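Putative NADPH-dependent oxidoreductase (Desulfitobacterium hafniense DCB-2, PDB 3DB2) is a putative NADPH-dependent oxidoreductase of the Gfo/Idh/MocA type that probably moves hydride between a nicotinamide cofactor and a substrate that is not established. Local coordinates at residues L32-S37 and A53-M58; W16-A21 and E44-R49; L194-R199 and E222-K227; Q186-Q191 and L328-V333. All coordinates share one frame; numbering follows the deposited sequence.

Interaction 1. Residues L32-S37 and A53-M58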
loop_
_atom_site.group_PDB
_atom_site.type_symbol
_atom_site.label_atom_id
_atom_site.label_comp_id
_atom_site.label_asym_id
_atom_site.label_seq_id
_atom_site.Cartn_x
_atom_site.Cartn_y
_atom_site.Cartn_z
ATOM N N LEU C 32 -15.142 -35.684 16.954
ATOM C CA LEU C 32 -13.867 -36.252 16.526
ATOM C C LEU C 32 -13.815 -37.740 16.885
ATOM O O LEU C 32 -13.800 -38.068 18.072
ATOM C CB LEU C 32 -12.721 -35.500 17.149
ATOM C CG LEU C 32 -11.251 -35.704 16.830
ATOM C CD1 LEU C 32 -10.896 -35.912 15.376
ATOM C CD2 LEU C 32 -10.464 -34.475 17.310
ATOM N N VAL C 33 -13.770 -38.570 15.858
ATOM C CA VAL C 33 -13.754 -40.018 15.893
ATOM C C VAL C 33 -12.345 -40.591 15.902
ATOM O O VAL C 33 -11.927 -41.416 16.729
ATOM C CB VAL C 33 -14.476 -40.591 14.645
ATOM C CG1 VAL C 33 -14.374 -42.110 14.651
ATOM C CG2 VAL C 33 -15.922 -40.163 14.547
ATOM N N THR C 34 -11.491 -40.164 14.963
ATOM C CA THR C 34 -10.164 -40.743 14.885
ATOM C C THR C 34 -9.205 -39.736 14.271
ATOM O O THR C 34 -9.569 -38.606 13.919
ATOM C CB THR C 34 -10.216 -42.075 14.108
ATOM O OG1 THR C 34 -8.978 -42.766 14.250
ATOM C CG2 THR C 34 -10.464 -41.835 12.628
ATOM N N CYS C 35 -7.958 -40.151 14.161
ATOM C CA CYS C 35 -6.869 -39.381 13.600
ATOM C C CYS C 35 -5.845 -40.291 12.936
ATOM O O CYS C 35 -5.665 -41.498 13.216
ATOM C CB CYS C 35 -6.279 -38.510 14.707
ATOM S SG CYS C 35 -5.185 -39.442 15.837
ATOM N N TYR C 36 -5.137 -39.704 11.980
ATOM C CA TYR C 36 -4.031 -40.350 11.277
ATOM C C TYR C 36 -2.871 -39.365 11.148
ATOM O O TYR C 36 -3.123 -38.205 10.876
ATOM C CB TYR C 36 -4.504 -40.863 9.914
ATOM C CG TYR C 36 -3.359 -41.483 9.148
ATOM C CD1 TYR C 36 -2.906 -42.762 9.439
ATOM C CD2 TYR C 36 -2.734 -40.760 8.139
ATOM C CE1 TYR C 36 -1.850 -43.325 8.736
ATOM C CE2 TYR C 36 -1.681 -41.311 7.429
ATOM C CZ TYR C 36 -1.251 -42.586 7.730
ATOM O OH TYR C 36 -0.195 -43.123 7.021
ATOM N N SER C 37 -1.672 -39.860 11.355
ATOM C CA SER C 37 -0.359 -39.357 11.010
ATOM C C SER C 37 0.514 -40.537 10.596
ATOM O O SER C 37 0.165 -41.656 10.979
ATOM C CB SER C 37 0.297 -38.618 12.174
ATOM O OG SER C 37 0.647 -37.285 11.814
ATOM N N ALA C 53 -9.887 -42.120 18.519
ATOM C CA ALA C 53 -9.077 -43.220 18.052
ATOM C C ALA C 53 -7.895 -42.693 17.238
ATOM O O ALA C 53 -7.779 -41.545 16.829
ATOM C CB ALA C 53 -9.872 -44.223 17.215
ATOM N N GLY C 54 -6.946 -43.566 16.980
ATOM C CA GLY C 54 -5.833 -43.344 16.071
ATOM C C GLY C 54 -5.836 -44.526 15.098
ATOM O O GLY C 54 -6.156 -45.665 15.452
ATOM N N ASP C 55 -5.498 -44.282 13.841
ATOM C CA ASP C 55 -5.501 -45.402 12.890
ATOM C C ASP C 55 -4.096 -45.575 12.347
ATOM O O ASP C 55 -3.406 -44.609 12.025
ATOM C CB ASP C 55 -6.556 -45.113 11.839
ATOM C CG ASP C 55 -7.950 -45.471 12.309
ATOM O OD1 ASP C 55 -8.118 -46.627 12.720
ATOM O OD2 ASP C 55 -8.870 -44.630 12.260
ATOM N N ALA C 56 -3.640 -46.820 12.244
ATOM C CA ALA C 56 -2.300 -47.119 11.758
ATOM C C ALA C 56 -2.163 -46.838 10.264
ATOM O O ALA C 56 -1.069 -46.546 9.780
ATOM C CB ALA C 56 -1.958 -48.566 12.057
ATOM N N THR C 57 -3.260 -46.953 9.527
ATOM C CA THR C 57 -3.224 -46.803 8.078
ATOM C C THR C 57 -4.386 -45.939 7.595
ATOM O O THR C 57 -5.425 -45.833 8.256
ATOM C CB THR C 57 -3.274 -48.200 7.441
ATOM O OG1 THR C 57 -4.322 -48.957 8.057
ATOM C CG2 THR C 57 -2.014 -48.992 7.769
HETATM N N MSE C 58 -4.220 -45.324 6.436
HETATM C CA MSE C 58 -5.298 -44.464 5.916
HETATM C C MSE C 58 -6.526 -45.319 5.634
HETATM O O MSE C 58 -7.651 -44.869 5.794
HETATM C CB MSE C 58 -4.808 -43.801 4.617
HETATM C CG MSE C 58 -4.095 -42.470 4.856
HETATM SE SE MSE C 58 -5.239 -41.175 5.766
HETATM C CE MSE C 58 -6.259 -40.663 4.183
HETATM O O HOH W 1 0.815 -45.625 7.730
#

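Interaction 2. Residues W16-A21 and E44-R49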
loop_
_atom_site.group_PDB
_atom_site.type_symbol
_atom_site.label_atom_id
_atom_site.label_comp_id
_atom_site.label_asym_id
_atom_site.label_seq_id
_atom_site.Cartn_x
_atom_site.Cartn_y
_atom_site.Cartn_z
ATOM N N TRP C 16 -0.719 -27.150 13.594
ATOM C CA TRP C 16 -1.980 -26.583 13.131
ATOM C C TRP C 16 -3.115 -27.560 13.368
ATOM O O TRP C 16 -4.230 -27.137 13.674
ATOM C CB TRP C 16 -1.884 -26.162 11.646
ATOM C CG TRP C 16 -3.100 -25.335 11.311
ATOM C CD1 TRP C 16 -4.086 -25.672 10.426
ATOM C CD2 TRP C 16 -3.445 -24.054 11.865
ATOM N NE1 TRP C 16 -5.026 -24.671 10.394
ATOM C CE2 TRP C 16 -4.653 -23.671 11.265
ATOM C CE3 TRP C 16 -2.844 -23.199 12.802
ATOM C CZ2 TRP C 16 -5.277 -22.463 11.579
ATOM C CZ3 TRP C 16 -3.457 -21.994 13.122
ATOM C CH2 TRP C 16 -4.664 -21.659 12.495
ATOM N N ALA C 17 -2.883 -28.877 13.290
ATOM C CA ALA C 17 -3.960 -29.794 13.640
ATOM C C ALA C 17 -4.539 -29.591 15.018
ATOM O O ALA C 17 -5.725 -29.781 15.269
ATOM C CB ALA C 17 -3.434 -31.229 13.539
ATOM N N TYR C 18 -3.698 -29.237 15.995
ATOM C CA TYR C 18 -4.123 -29.009 17.364
ATOM C C TYR C 18 -4.833 -27.653 17.531
ATOM O O TYR C 18 -5.797 -27.468 18.263
ATOM C CB TYR C 18 -2.886 -29.054 18.273
ATOM C CG TYR C 18 -2.265 -30.420 18.462
ATOM C CD1 TYR C 18 -1.521 -31.062 17.492
ATOM C CD2 TYR C 18 -2.459 -31.085 19.664
ATOM C CE1 TYR C 18 -0.976 -32.321 17.696
ATOM C CE2 TYR C 18 -1.919 -32.334 19.887
ATOM C CZ TYR C 18 -1.175 -32.950 18.909
ATOM O OH TYR C 18 -0.660 -34.198 19.189
ATOM N N VAL C 19 -4.310 -26.632 16.869
ATOM C CA VAL C 19 -5.016 -25.342 16.881
ATOM C C VAL C 19 -6.424 -25.538 16.335
ATOM O O VAL C 19 -7.344 -24.993 16.951
ATOM C CB VAL C 19 -4.255 -24.289 16.077
ATOM C CG1 VAL C 19 -5.022 -22.984 15.879
ATOM C CG2 VAL C 19 -2.946 -24.002 16.807
HETATM N N MSE C 20 -6.541 -26.307 15.244
HETATM C CA MSE C 20 -7.869 -26.532 14.664
HETATM C C MSE C 20 -8.755 -27.249 15.670
HETATM O O MSE C 20 -9.861 -26.780 15.949
HETATM C CB MSE C 20 -7.799 -27.290 13.341
HETATM C CG MSE C 20 -7.303 -26.524 12.115
HETATM SE SE MSE C 20 -8.220 -24.813 11.802
HETATM C CE MSE C 20 -9.958 -25.560 11.373
ATOM N N ALA C 21 -8.273 -28.369 16.223
ATOM C CA ALA C 21 -9.107 -29.160 17.124
ATOM C C ALA C 21 -9.464 -28.408 18.397
ATOM O O ALA C 21 -10.557 -28.555 18.941
ATOM C CB ALA C 21 -8.390 -30.477 17.444
ATOM N N GLU C 44 -0.290 -40.925 18.710
ATOM C CA GLU C 44 -0.326 -41.128 20.157
ATOM C C GLU C 44 -0.859 -39.903 20.894
ATOM O O GLU C 44 -1.871 -39.930 21.594
ATOM C CB GLU C 44 1.108 -41.397 20.639
ATOM C CG GLU C 44 1.663 -42.724 20.165
ATOM C CD GLU C 44 0.879 -43.935 20.631
ATOM O OE1 GLU C 44 1.489 -45.033 20.724
ATOM O OE2 GLU C 44 -0.336 -43.825 20.905
ATOM N N LYS C 45 -0.113 -38.831 20.758
ATOM C CA LYS C 45 -0.306 -37.565 21.466
ATOM C C LYS C 45 -1.683 -37.020 21.139
ATOM O O LYS C 45 -2.509 -36.686 21.987
ATOM C CB LYS C 45 0.840 -36.672 21.025
ATOM C CG LYS C 45 0.898 -35.322 21.690
ATOM C CD LYS C 45 2.293 -34.727 21.590
ATOM C CE LYS C 45 2.252 -33.223 21.844
ATOM N NZ LYS C 45 1.356 -32.859 22.979
ATOM N N PHE C 46 -2.002 -36.935 19.842
ATOM C CA PHE C 46 -3.260 -36.293 19.440
ATOM C C PHE C 46 -4.462 -37.014 20.008
ATOM O O PHE C 46 -5.366 -36.472 20.667
ATOM C CB PHE C 46 -3.256 -36.239 17.902
ATOM C CG PHE C 46 -4.379 -35.381 17.334
ATOM C CD1 PHE C 46 -5.601 -35.951 17.063
ATOM C CD2 PHE C 46 -4.186 -34.028 17.097
ATOM C CE1 PHE C 46 -6.664 -35.222 16.558
ATOM C CE2 PHE C 46 -5.241 -33.279 16.595
ATOM C CZ PHE C 46 -6.466 -33.868 16.340
ATOM N N GLY C 47 -4.537 -38.342 19.782
ATOM C CA GLY C 47 -5.676 -39.104 20.260
ATOM C C GLY C 47 -5.861 -39.030 21.751
ATOM O O GLY C 47 -6.978 -39.075 22.275
ATOM N N LYS C 48 -4.764 -38.917 22.500
ATOM C CA LYS C 48 -4.930 -38.803 23.965
ATOM C C LYS C 48 -5.472 -37.426 24.316
ATOM O O LYS C 48 -6.451 -37.258 25.040
ATOM C CB LYS C 48 -3.579 -39.114 24.598
ATOM C CG LYS C 48 -3.566 -39.116 26.116
ATOM C CD LYS C 48 -2.182 -39.448 26.674
ATOM N N ARG C 49 -4.823 -36.397 23.773
ATOM C CA ARG C 49 -5.238 -35.010 23.960
ATOM C C ARG C 49 -6.719 -34.814 23.704
ATOM O O ARG C 49 -7.450 -34.228 24.493
ATOM C CB ARG C 49 -4.447 -34.121 22.994
ATOM C CG ARG C 49 -4.890 -32.670 23.030
ATOM C CD ARG C 49 -4.360 -31.904 24.223
ATOM N NE ARG C 49 -3.753 -30.655 23.773
ATOM C CZ ARG C 49 -4.433 -29.551 23.488
ATOM N NH1 ARG C 49 -5.757 -29.499 23.602
ATOM N NH2 ARG C 49 -3.749 -28.482 23.085
#

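Interaction 3. Residues L194-R199 and E222-K227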
loop_
_atom_site.group_PDB
_atom_site.type_symbol
_atom_site.label_atom_id
_atom_site.label_comp_id
_atom_site.label_asym_id
_atom_site.label_seq_id
_atom_site.Cartn_x
_atom_site.Cartn_y
_atom_site.Cartn_z
ATOM N N LEU C 194 -14.151 -7.883 -3.135
ATOM C CA LEU C 194 -14.337 -7.257 -4.438
ATOM C C LEU C 194 -14.572 -8.150 -5.650
ATOM O O LEU C 194 -14.747 -7.601 -6.760
ATOM C CB LEU C 194 -13.077 -6.433 -4.771
ATOM C CG LEU C 194 -12.732 -5.284 -3.834
ATOM C CD1 LEU C 194 -11.785 -4.333 -4.528
ATOM C CD2 LEU C 194 -13.988 -4.560 -3.370
ATOM N N GLY C 195 -14.585 -9.463 -5.540
ATOM C CA GLY C 195 -14.756 -10.300 -6.706
ATOM C C GLY C 195 -13.419 -10.653 -7.366
ATOM O O GLY C 195 -12.352 -10.306 -6.846
ATOM N N PRO C 196 -13.472 -11.359 -8.482
ATOM C CA PRO C 196 -12.290 -11.971 -9.081
ATOM C C PRO C 196 -11.271 -11.011 -9.680
ATOM O O PRO C 196 -11.510 -10.037 -10.404
ATOM C CB PRO C 196 -12.857 -12.860 -10.212
ATOM C CG PRO C 196 -14.167 -12.223 -10.529
ATOM C CD PRO C 196 -14.690 -11.703 -9.233
ATOM N N VAL C 197 -10.010 -11.311 -9.402
ATOM C CA VAL C 197 -8.878 -10.589 -9.967
ATOM C C VAL C 197 -8.737 -10.896 -11.448
ATOM O O VAL C 197 -8.910 -12.043 -11.854
ATOM C CB VAL C 197 -7.600 -10.970 -9.207
ATOM C CG1 VAL C 197 -6.397 -10.364 -9.909
ATOM C CG2 VAL C 197 -7.695 -10.524 -7.747
ATOM N N ALA C 198 -8.428 -9.889 -12.257
ATOM C CA ALA C 198 -8.185 -10.087 -13.680
ATOM C C ALA C 198 -6.716 -10.231 -14.031
ATOM O O ALA C 198 -6.297 -11.005 -14.899
ATOM C CB ALA C 198 -8.781 -8.936 -14.481
ATOM N N ARG C 199 -5.856 -9.433 -13.430
ATOM C CA ARG C 199 -4.436 -9.401 -13.731
ATOM C C ARG C 199 -3.623 -8.931 -12.523
ATOM O O ARG C 199 -4.116 -8.279 -11.575
ATOM C CB ARG C 199 -4.089 -8.489 -14.912
ATOM C CG ARG C 199 -4.414 -7.008 -14.709
ATOM C CD ARG C 199 -4.254 -6.258 -16.054
ATOM N NE ARG C 199 -5.208 -6.906 -16.978
ATOM C CZ ARG C 199 -6.496 -6.651 -16.978
ATOM N NH1 ARG C 199 -7.045 -5.742 -16.167
ATOM N NH2 ARG C 199 -7.205 -7.359 -17.861
ATOM N N GLU C 222 -5.562 -5.793 -10.630
ATOM C CA GLU C 222 -6.726 -5.143 -11.237
ATOM C C GLU C 222 -7.843 -6.188 -11.266
ATOM O O GLU C 222 -7.555 -7.320 -11.693
ATOM C CB GLU C 222 -6.516 -4.645 -12.644
ATOM C CG GLU C 222 -5.611 -3.442 -12.758
ATOM C CD GLU C 222 -5.846 -2.710 -14.076
ATOM O OE1 GLU C 222 -5.829 -3.346 -15.143
ATOM O OE2 GLU C 222 -6.037 -1.480 -14.026
ATOM N N PHE C 223 -9.021 -5.804 -10.840
ATOM C CA PHE C 223 -10.187 -6.671 -10.738
ATOM C C PHE C 223 -10.931 -6.732 -12.076
ATOM O O PHE C 223 -10.704 -5.884 -12.933
ATOM C CB PHE C 223 -11.139 -6.217 -9.607
ATOM C CG PHE C 223 -10.461 -6.607 -8.279
ATOM C CD1 PHE C 223 -9.574 -5.732 -7.683
ATOM C CD2 PHE C 223 -10.724 -7.827 -7.712
ATOM C CE1 PHE C 223 -8.915 -6.073 -6.508
ATOM C CE2 PHE C 223 -10.042 -8.199 -6.548
ATOM C CZ PHE C 223 -9.131 -7.334 -5.976
ATOM N N GLU C 224 -11.790 -7.738 -12.231
ATOM C CA GLU C 224 -12.535 -7.865 -13.485
ATOM C C GLU C 224 -13.450 -6.665 -13.698
ATOM O O GLU C 224 -13.740 -6.294 -14.834
ATOM C CB GLU C 224 -13.306 -9.193 -13.471
ATOM C CG GLU C 224 -12.630 -10.303 -14.250
ATOM C CD GLU C 224 -12.113 -11.450 -13.409
ATOM O OE1 GLU C 224 -12.522 -12.596 -13.717
ATOM O OE2 GLU C 224 -11.325 -11.191 -12.471
ATOM N N ASP C 225 -13.881 -6.034 -12.610
ATOM C CA ASP C 225 -14.720 -4.830 -12.749
ATOM C C ASP C 225 -13.937 -3.527 -12.769
ATOM O O ASP C 225 -14.519 -2.440 -12.749
ATOM C CB ASP C 225 -15.782 -4.815 -11.643
ATOM C CG ASP C 225 -15.295 -4.414 -10.274
ATOM O OD1 ASP C 225 -14.071 -4.259 -10.072
ATOM O OD2 ASP C 225 -16.134 -4.224 -9.362
ATOM N N GLY C 226 -12.612 -3.529 -12.827
ATOM C CA GLY C 226 -11.867 -2.297 -12.909
ATOM C C GLY C 226 -11.279 -1.773 -11.617
ATOM O O GLY C 226 -10.420 -0.904 -11.652
ATOM N N LYS C 227 -11.751 -2.274 -10.487
ATOM C CA LYS C 227 -11.282 -1.823 -9.170
ATOM C C LYS C 227 -9.844 -2.287 -9.016
ATOM O O LYS C 227 -9.421 -3.157 -9.796
ATOM C CB LYS C 227 -12.192 -2.351 -8.086
ATOM C CG LYS C 227 -13.624 -1.847 -8.136
ATOM C CD LYS C 227 -14.291 -2.144 -6.785
ATOM C CE LYS C 227 -15.696 -1.563 -6.746
ATOM N NZ LYS C 227 -16.540 -2.174 -7.800
HETATM O O HOH W 2 -9.968 -5.426 -15.491
#

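Interaction 4. Residues Q186-Q191 and L328-V333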
loop_
_atom_site.group_PDB
_atom_site.type_symbol
_atom_site.label_atom_id
_atom_site.label_comp_id
_atom_site.label_asym_id
_atom_site.label_seq_id
_atom_site.Cartn_x
_atom_site.Cartn_y
_atom_site.Cartn_z
ATOM N N GLN C 186 -4.797 -12.781 2.447
ATOM C CA GLN C 186 -5.250 -11.476 1.920
ATOM C C GLN C 186 -5.774 -11.561 0.504
ATOM O O GLN C 186 -6.750 -10.859 0.159
ATOM C CB GLN C 186 -4.129 -10.432 2.041
ATOM C CG GLN C 186 -3.795 -10.134 3.505
ATOM C CD GLN C 186 -4.799 -9.232 4.197
ATOM O OE1 GLN C 186 -6.016 -9.265 4.010
ATOM N NE2 GLN C 186 -4.260 -8.408 5.078
ATOM N N ILE C 187 -5.201 -12.411 -0.355
ATOM C CA ILE C 187 -5.790 -12.674 -1.657
ATOM C C ILE C 187 -7.224 -13.161 -1.569
ATOM O O ILE C 187 -8.133 -12.720 -2.307
ATOM C CB ILE C 187 -4.923 -13.676 -2.447
ATOM C CG1 ILE C 187 -3.547 -13.024 -2.703
ATOM C CG2 ILE C 187 -5.609 -14.148 -3.711
ATOM C CD1 ILE C 187 -2.558 -13.995 -3.293
ATOM N N ASP C 188 -7.503 -14.066 -0.643
ATOM C CA ASP C 188 -8.880 -14.508 -0.420
ATOM C C ASP C 188 -9.708 -13.340 0.120
ATOM O O ASP C 188 -10.828 -13.163 -0.399
ATOM C CB ASP C 188 -8.950 -15.704 0.517
ATOM C CG ASP C 188 -10.395 -16.204 0.550
ATOM O OD1 ASP C 188 -10.852 -16.773 -0.473
ATOM O OD2 ASP C 188 -11.030 -15.987 1.596
ATOM N N ASN C 189 -9.191 -12.589 1.090
ATOM C CA ASN C 189 -9.960 -11.438 1.562
ATOM C C ASN C 189 -10.299 -10.494 0.424
ATOM O O ASN C 189 -11.413 -9.974 0.363
ATOM C CB ASN C 189 -9.222 -10.680 2.673
ATOM C CG ASN C 189 -9.216 -11.489 3.958
ATOM O OD1 ASN C 189 -10.050 -12.373 4.147
ATOM N ND2 ASN C 189 -8.267 -11.146 4.820
ATOM N N LEU C 190 -9.364 -10.249 -0.478
ATOM C CA LEU C 190 -9.548 -9.293 -1.569
ATOM C C LEU C 190 -10.613 -9.727 -2.561
ATOM O O LEU C 190 -11.430 -8.946 -3.038
ATOM C CB LEU C 190 -8.217 -9.086 -2.308
ATOM C CG LEU C 190 -7.203 -8.223 -1.532
ATOM C CD1 LEU C 190 -5.807 -8.331 -2.135
ATOM C CD2 LEU C 190 -7.673 -6.781 -1.518
ATOM N N GLN C 191 -10.640 -11.014 -2.911
ATOM C CA GLN C 191 -11.659 -11.479 -3.858
ATOM C C GLN C 191 -12.985 -11.715 -3.154
ATOM O O GLN C 191 -14.038 -11.621 -3.775
ATOM C CB GLN C 191 -11.107 -12.706 -4.581
ATOM C CG GLN C 191 -9.912 -12.347 -5.473
ATOM C CD GLN C 191 -9.432 -13.482 -6.368
ATOM O OE1 GLN C 191 -9.482 -13.440 -7.591
ATOM N NE2 GLN C 191 -8.899 -14.554 -5.780
ATOM N N LEU C 328 -8.689 -22.292 -6.107
ATOM C CA LEU C 328 -7.773 -22.321 -7.245
ATOM C C LEU C 328 -7.554 -20.875 -7.693
ATOM O O LEU C 328 -6.434 -20.538 -8.053
ATOM C CB LEU C 328 -8.310 -23.214 -8.353
ATOM C CG LEU C 328 -7.404 -23.525 -9.545
ATOM C CD1 LEU C 328 -7.792 -24.850 -10.173
ATOM C CD2 LEU C 328 -7.434 -22.436 -10.595
ATOM N N ARG C 329 -8.582 -20.030 -7.676
ATOM C CA ARG C 329 -8.395 -18.659 -8.116
ATOM C C ARG C 329 -7.427 -17.925 -7.190
ATOM O O ARG C 329 -6.673 -17.075 -7.645
ATOM C CB ARG C 329 -9.702 -17.880 -8.163
ATOM C CG ARG C 329 -10.373 -17.786 -9.519
ATOM C CD ARG C 329 -11.287 -16.577 -9.599
ATOM N NE ARG C 329 -11.201 -15.852 -10.859
ATOM C CZ ARG C 329 -10.396 -14.844 -11.155
ATOM N NH1 ARG C 329 -9.524 -14.373 -10.272
ATOM N NH2 ARG C 329 -10.472 -14.307 -12.369
ATOM N N ASN C 330 -7.463 -18.272 -5.908
ATOM C CA ASN C 330 -6.514 -17.647 -4.965
ATOM C C ASN C 330 -5.093 -18.069 -5.272
ATOM O O ASN C 330 -4.128 -17.283 -5.287
ATOM C CB ASN C 330 -6.893 -17.996 -3.518
ATOM C CG ASN C 330 -8.190 -17.363 -3.058
ATOM O OD1 ASN C 330 -8.610 -16.383 -3.672
ATOM N ND2 ASN C 330 -8.759 -17.926 -1.997
ATOM N N LEU C 331 -4.862 -19.356 -5.534
ATOM C CA LEU C 331 -3.534 -19.829 -5.891
ATOM C C LEU C 331 -3.017 -19.193 -7.186
ATOM O O LEU C 331 -1.846 -18.879 -7.331
ATOM C CB LEU C 331 -3.542 -21.334 -6.135
ATOM C CG LEU C 331 -2.242 -21.990 -6.657
ATOM C CD1 LEU C 331 -1.124 -21.726 -5.650
ATOM C CD2 LEU C 331 -2.495 -23.472 -6.927
ATOM N N ALA C 332 -3.933 -19.046 -8.142
ATOM C CA ALA C 332 -3.629 -18.457 -9.443
ATOM C C ALA C 332 -3.088 -17.035 -9.305
ATOM O O ALA C 332 -2.217 -16.617 -10.063
ATOM C CB ALA C 332 -4.884 -18.463 -10.301
ATOM N N VAL C 333 -3.577 -16.271 -8.337
ATOM C CA VAL C 333 -2.992 -14.951 -8.078
ATOM C C VAL C 333 -1.521 -15.085 -7.697
ATOM O O VAL C 333 -0.649 -14.355 -8.174
ATOM C CB VAL C 333 -3.800 -14.202 -7.011
ATOM C CG1 VAL C 333 -3.239 -12.859 -6.610
ATOM C CG2 VAL C 333 -5.228 -13.966 -7.541
#

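Interaction 1. Residues L32-S37 and A53-M58
This is the outer edge of the parallel Rossmann sheet, where the short, weakly bonded strand 53-54 runs alongside strand 30-36. Ala53 N donates to Val33 O at 2.8 Å, in the plane of that carbonyl. Two residues on, Asp55 N donates to Cys35 O at 2.9 Å, coming in almost along the C=O axis. Thr34 adds a side-chain bond between these rungs: OG1, anti to the backbone N (chi1 -169°), donates to Asp55 OD2 at 2.7 Å and meets it from well above the carboxylate plane. The same oxygen takes part in a salt bridge with Arg64, so the aspartate is likely to stay ionised. Strand 30-36, helix 40-50 and strand 53-54 form a beta-alpha-beta crossover of the kind that builds NAD(P)-binding domains. Beyond the second strand the chain bends round Tyr36 towards helix 58-62, with Thr57 at the N-cap position. Tyr36 holds CG anti to its backbone N (chi1 178°), which sends the ring out along Asp55-Met58. Asp55 O sits at the ring edge, 3.2 Å from Tyr36 CD1. Over one face lies Met58, a selenomethionine: its CG makes a CH-pi contact 4.0 Å from the Tyr36 centroid, while SE, 4.1 Å from the same centroid, makes an oblique Met-aromatic contact. At the tip, a water 2.8 Å from Tyr36 OH donates to Ala56 O.

Interaction 2. Residues W16-A21 and E44-R49
Tyr18 spans most of the gap between helix 15-24 and helix 40-50, and its side chain can be followed outward atom by atom. From CB the chain leaves with CG anti to the carbonyl carbon (chi1 -71°), which lays the ring across towards the second helix. On one edge, CD2 looks at the side chain of Arg49, with NE near the ring plane and 4.3 Å from CD2, while NH1 of the same guanidinium forms a salt bridge with Asp22. Further along, CE1 and CZ lie beneath the rim of Phe46, whose CD2 is 3.7 Å from Tyr18 CZ. The two rings make a T-shaped pair, the edge of Phe46 meeting the face of Tyr18 with centroids 5.1 Å apart and planes at 80°. These helices follow the first two strands of the Rossmann fold and pack on the same side of its sheet, nearly parallel, with local axes 11.5 Å apart. Ala17, which may close a GxGxxA-type dinucleotide-binding pattern, packs against Phe46: its CB is 4.1 Å from Phe46 CE2, and Ala21 CB flanks CZ of that ring. An alanine in place of Tyr18 would remove the ring and would probably leave the edge of Phe46 and the wide interhelical gap poorly filled. At the tip, Tyr18 OH is 3.2 Å from Lys45 CG and 3.1 Å from Phe46 N, the latter at an angle too poor for a hydrogen bond.

Interaction 3. Residues L194-R199 and E222-K227
Phe223 and Leu194 cross at about a right angle, so that Leu194 CB lies over one face of the ring, 4.1 Å from the centroid in a CH-pi contact. Val197 comes in obliquely, its CG2 3.5 Å from Phe223 CE2. At the ring edge sits Gly195 O, 3.1 Å from Phe223 CD2, a buried carbonyl with no polar partner in the model. Arg199 and Glu222 instead run side by side and point the same way, joined by a salt bridge from Arg199 NH1 to Glu222 OE1 at 2.9 Å, with guanidinium and carboxylate planes 72° apart. The charges extend outward: Arg199 also pairs with Glu348, and Glu222 OE2 with Lys205 of the second subunit. A water accepts from Arg199 NH1 and donates to Phe223 O. In the backbone, Glu222 O is gripped twice, by Ala198 N at 2.8 Å and by Arg199 N at 3.2 Å, both in the carbonyl plane, while Glu222 N donates back to Arg199 O. Two residues facing one in this way make a classic beta bulge, set in the antiparallel hairpin of strands 197-205 and 216-223, within the large sheet of the C-terminal domain.

Interaction 4. Residues Q186-Q191 and L328-V333
Helices 183-194 and 324-343 cross at 117°, their local axes 9.4 Å apart, and come closest at Asp188 and Asn330. The amide of Asn330 works in both directions. Its ND2 donates to Asp188 OD1 at 2.8 Å on a fairly straight bond (162°) that uses the anti lone pair of that oxygen, although the carboxylate and amide planes stand nearly perpendicular. Its OD1 accepts a weak bond from Gln191 NE2 at 2.8 Å. The extended Gln191 then meets Arg329, whose NH1 makes a weak bond to Gln191 OE1 at 2.8 Å; the glutamine oxygen has a stronger partner in Val197 N, and Arg329 NH2 turns to Val197 O and Glu224. Alongside this polar row, Ile187 and Val333 touch tip to tip, CD1 of the first 3.6 Å from CG1 of the second. An alanine in place of Asn330 would take away both amide bonds and would probably loosen the crossing where the helices are closest. Asp188 OD2 has a salt bridge to Arg127. With the asparagine N-H on its other oxygen as well, the buried carboxylate is probably held in its charged form.

The four contacts form two pairs, one in the Rossmann sheet region and one beside the large mixed sheet. Interactions 1 and 2, with centres 11 Å apart, belong to the Rossmann domain; their segments alternate along the chain, and Phe46 joins them by packing on Leu32 and Cys35 of strand 30-36. Interactions 3 and 4 come later in the chain, also 11 Å apart, and meet where helix 183-194 runs on into strand 197-205; both segments of interaction 3 fall between those of interaction 4. Interactions 1 and 3 lie on opposite sides of the chain's centre, about 42 Å between centres. Interaction 3 reaches the second subunit, whereas interaction 4 is more central and touches His124.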